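Putative polysaccharide deacetylase (Bdellovibrio bacteriovorus HD100, PDB 5JP6) probably removes acetyl groups from peptidoglycan sugars as a zinc-binding carbohydrate esterase of family 4. Local coordinates at residues L173-G178 and V332-I337. The protein carries 1 engineered substitution. Residues are numbered along the deposited sequence; the frame is centred on the assembly and turned at random.
Sequences LTFDDG and VLFHDI. With ZN (zinc ion), chain B.
T174 and V332 meet where two neighbouring parallel strands of the NodB-type deacetylase fold run together. V332 O accepts twice: from T174 N, and from T174 OG1 at 2.7 Å. Threonine suits this place because its hydroxyl, set between backbone N and carbonyl carbon (chi1 77°), reaches across to that oxygen while also bonding R277. F334 N then donates to T174 O, and F334 O receives D176 N at 2.9 Å.

The packing is tight on the face carrying L173, F175, V332 and F334. Here L173 CD2 lies beside V332 CG2, and F175 CD1 comes 3.5 Å from F334 CB. The two phenylalanine planes are nearly parallel (16°) but displaced, so that little of one ring lies over the other. Such flat apolar groups suit the packing under helix 339-354.

Toward the C-terminal ends the pairing slackens: D336 N reaches D176 O by a weak 3.5 Å bond. A water accepts from G178 N and lies within hydrogen-bonding distance of F175 O and D336 OD1; aspartate offers a second acceptor, OD2, to T184. Partly exposed I337 lays CD1 against D177 CB.

On the other face, with T174, D176, L333 and H335, polar groups gather at those ends. Just past them D177, an anionic ligand, binds zinc through OD2 at 2.4 Å, 3.4 Å from H335 CD2 at the imidazole edge; H227 and Y280 complete the modelled site. D176 OD2 stays 3.8 Å from the zinc ion, while OD1 forms a salt bridge with R277. H335 NE2 bonds the Y280 hydroxyl. An apolar face thus backs the carboxylates and imidazole at the C-terminal strand ends, consistent with a metal-dependent deacetylase centre.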
ATOM      1  N   LEU A 173      12.382  -2.963  -1.752  1.00 18.79           N
ATOM      2  CA  LEU A 173      11.258  -2.155  -1.382  1.00 18.47           C
ATOM      3  C   LEU A 173       9.971  -2.663  -2.031  1.00 17.31           C
ATOM      4  O   LEU A 173       9.910  -2.827  -3.264  1.00 19.23           O
ATOM      5  CB  LEU A 173      11.502  -0.715  -1.805  1.00 19.85           C
ATOM      6  CG  LEU A 173      12.785  -0.072  -1.254  1.00 20.55           C
ATOM      7  CD1 LEU A 173      12.817   1.379  -1.645  1.00 25.05           C
ATOM      8  CD2 LEU A 173      12.940  -0.262   0.265  1.00 21.68           C
ATOM      9  N   THR A 174       8.967  -2.964  -1.212  1.00 16.84           N
ATOM     10  CA  THR A 174       7.729  -3.515  -1.694  1.00 17.32           C
ATOM     11  C   THR A 174       6.526  -2.736  -1.224  1.00 16.57           C
ATOM     12  O   THR A 174       6.492  -2.217  -0.097  1.00 18.05           O
ATOM     13  CB  THR A 174       7.614  -5.027  -1.387  1.00 18.91           C
ATOM     14  OG1 THR A 174       7.266  -5.242  -0.004  1.00 19.13           O
ATOM     15  CG2 THR A 174       8.864  -5.782  -1.728  1.00 19.40           C
ATOM     16  N   PHE A 175       5.558  -2.626  -2.124  1.00 16.35           N
ATOM     17  CA  PHE A 175       4.393  -1.773  -1.902  1.00 16.94           C
ATOM     18  C   PHE A 175       3.125  -2.560  -2.193  1.00 17.64           C
ATOM     19  O   PHE A 175       2.920  -3.014  -3.322  1.00 17.21           O
ATOM     20  CB  PHE A 175       4.440  -0.552  -2.830  1.00 17.25           C
ATOM     21  CG  PHE A 175       5.579   0.390  -2.518  1.00 17.01           C
ATOM     22  CD1 PHE A 175       5.441   1.373  -1.574  1.00 18.23           C
ATOM     23  CD2 PHE A 175       6.784   0.248  -3.165  1.00 18.36           C
ATOM     24  CE1 PHE A 175       6.500   2.206  -1.266  1.00 17.94           C
ATOM     25  CE2 PHE A 175       7.852   1.083  -2.866  1.00 18.23           C
ATOM     26  CZ  PHE A 175       7.701   2.057  -1.900  1.00 17.54           C
ATOM     27  N   ASP A 176       2.280  -2.675  -1.173  1.00 16.84           N
ATOM     28  CA  ASP A 176       0.992  -3.381  -1.292  1.00 16.83           C
ATOM     29  C   ASP A 176      -0.203  -2.471  -1.457  1.00 17.86           C
ATOM     30  O   ASP A 176      -0.231  -1.382  -0.872  1.00 17.50           O
ATOM     31  CB  ASP A 176       0.738  -4.203  -0.019  1.00 17.98           C
ATOM     32  CG  ASP A 176       1.555  -5.450   0.073  1.00 18.60           C
ATOM     33  OD1 ASP A 176       2.435  -5.709  -0.782  1.00 20.31           O
ATOM     34  OD2 ASP A 176       1.299  -6.221   1.036  1.00 21.34           O
ATOM     35  N   ASP A 177      -1.177  -3.002  -2.182  1.00 18.05           N
ATOM     36  CA  ASP A 177      -2.573  -2.553  -2.216  1.00 19.09           C
ATOM     37  C   ASP A 177      -2.932  -1.421  -3.131  1.00 18.65           C
ATOM     38  O   ASP A 177      -4.096  -1.047  -3.206  1.00 21.63           O
ATOM     39  CB  ASP A 177      -3.070  -2.305  -0.806  1.00 20.64           C
ATOM     40  CG  ASP A 177      -3.124  -3.570  -0.039  1.00 24.49           C
ATOM     41  OD1 ASP A 177      -3.285  -4.637  -0.687  1.00 30.91           O
ATOM     42  OD2 ASP A 177      -2.988  -3.554   1.148  1.00 31.83           O
ATOM     43  N   GLY A 178      -1.947  -0.949  -3.865  1.00 18.78           N
ATOM     44  CA  GLY A 178      -2.137   0.107  -4.866  1.00 19.83           C
ATOM     45  C   GLY A 178      -2.543  -0.502  -6.202  1.00 19.25           C
ATOM     46  O   GLY A 178      -2.813  -1.695  -6.316  1.00 19.16           O
ATOM     47  N   VAL A 332      11.263  -4.978   2.615  1.00 19.14           N
ATOM     48  CA  VAL A 332      10.506  -3.979   3.375  1.00 19.10           C
ATOM     49  C   VAL A 332       9.061  -3.950   2.913  1.00 18.81           C
ATOM     50  O   VAL A 332       8.814  -3.850   1.702  1.00 19.09           O
ATOM     51  CB  VAL A 332      11.093  -2.566   3.173  1.00 20.60           C
ATOM     52  CG1 VAL A 332      10.371  -1.547   4.078  1.00 21.86           C
ATOM     53  CG2 VAL A 332      12.592  -2.562   3.434  1.00 21.86           C
ATOM     54  N   LEU A 333       8.138  -3.960   3.865  1.00 18.40           N
ATOM     55  CA  LEU A 333       6.703  -3.830   3.567  1.00 19.01           C
ATOM     56  C   LEU A 333       6.213  -2.384   3.750  1.00 16.81           C
ATOM     57  O   LEU A 333       6.192  -1.887   4.889  1.00 19.44           O
ATOM     58  CB  LEU A 333       5.890  -4.726   4.499  1.00 20.81           C
ATOM     59  CG  LEU A 333       4.381  -4.642   4.319  1.00 21.89           C
ATOM     60  CD1 LEU A 333       3.922  -5.076   2.921  1.00 23.81           C
ATOM     61  CD2 LEU A 333       3.658  -5.455   5.393  1.00 25.29           C
ATOM     62  N   PHE A 334       5.774  -1.783   2.637  1.00 17.46           N
ATOM     63  CA  PHE A 334       5.122  -0.449   2.591  1.00 17.84           C
ATOM     64  C   PHE A 334       3.752  -0.713   1.908  1.00 16.73           C
ATOM     65  O   PHE A 334       3.520  -1.735   1.247  1.00 17.49           O
ATOM     66  CB  PHE A 334       5.900   0.580   1.781  1.00 17.63           C
ATOM     67  CG  PHE A 334       7.127   1.157   2.463  1.00 16.79           C
ATOM     68  CD1 PHE A 334       7.026   1.917   3.662  1.00 18.52           C
ATOM     69  CD2 PHE A 334       8.369   1.009   1.874  1.00 17.45           C
ATOM     70  CE1 PHE A 334       8.152   2.483   4.201  1.00 19.75           C
ATOM     71  CE2 PHE A 334       9.490   1.616   2.414  1.00 19.20           C
ATOM     72  CZ  PHE A 334       9.372   2.313   3.580  1.00 20.53           C
ATOM     73  N   HIS A 335       2.900   0.303   2.000  1.00 16.81           N
ATOM     74  CA  HIS A 335       1.654   0.381   1.224  1.00 16.94           C
ATOM     75  C   HIS A 335       1.642   1.687   0.445  1.00 17.09           C
ATOM     76  O   HIS A 335       1.705   2.758   1.054  1.00 18.44           O
ATOM     77  CB  HIS A 335       0.452   0.293   2.157  1.00 18.63           C
ATOM     78  CG  HIS A 335       0.372  -0.993   2.917  1.00 18.20           C
ATOM     79  ND1 HIS A 335       1.129  -1.215   4.051  1.00 19.50           N
ATOM     80  CD2 HIS A 335      -0.285  -2.157   2.653  1.00 19.76           C
ATOM     81  CE1 HIS A 335       0.910  -2.460   4.460  1.00 21.28           C
ATOM     82  NE2 HIS A 335       0.060  -3.037   3.629  1.00 22.11           N
ATOM     83  N   ASP A 336       1.539   1.616  -0.888  1.00 17.79           N
ATOM     84  CA  ASP A 336       1.576   2.852  -1.693  1.00 18.31           C
ATOM     85  C   ASP A 336       0.197   3.562  -1.606  1.00 18.12           C
ATOM     86  O   ASP A 336       0.075   4.698  -2.061  1.00 21.54           O
ATOM     87  CB  ASP A 336       2.073   2.681  -3.139  1.00 18.98           C
ATOM     88  CG  ASP A 336       1.321   1.641  -3.918  1.00 18.40           C
ATOM     89  OD1 ASP A 336       1.092   0.546  -3.349  1.00 19.46           O
ATOM     90  OD2 ASP A 336       0.963   1.888  -5.102  1.00 20.10           O
ATOM     91  N   ILE A 337      -0.793   2.945  -0.975  1.00 17.68           N
ATOM     92  CA  ILE A 337      -2.070   3.609  -0.668  1.00 18.47           C
ATOM     93  C   ILE A 337      -2.048   4.398   0.647  1.00 17.98           C
ATOM     94  O   ILE A 337      -3.041   5.037   1.015  1.00 19.52           O
ATOM     95  CB  ILE A 337      -3.258   2.610  -0.679  1.00 21.03           C
ATOM     96  CG1 ILE A 337      -3.109   1.548   0.401  1.00 21.92           C
ATOM     97  CG2 ILE A 337      -3.383   1.953  -2.048  1.00 22.14           C
ATOM     98  CD1 ILE A 337      -4.364   0.796   0.701  1.00 28.35           C
TER
HETATM   99 ZN    ZN B 401      -2.391  -5.762   1.898  0.50 37.29          ZN
HETATM  100  O   HOH W   1       0.768  -1.760  -4.749  1.00 19.90           O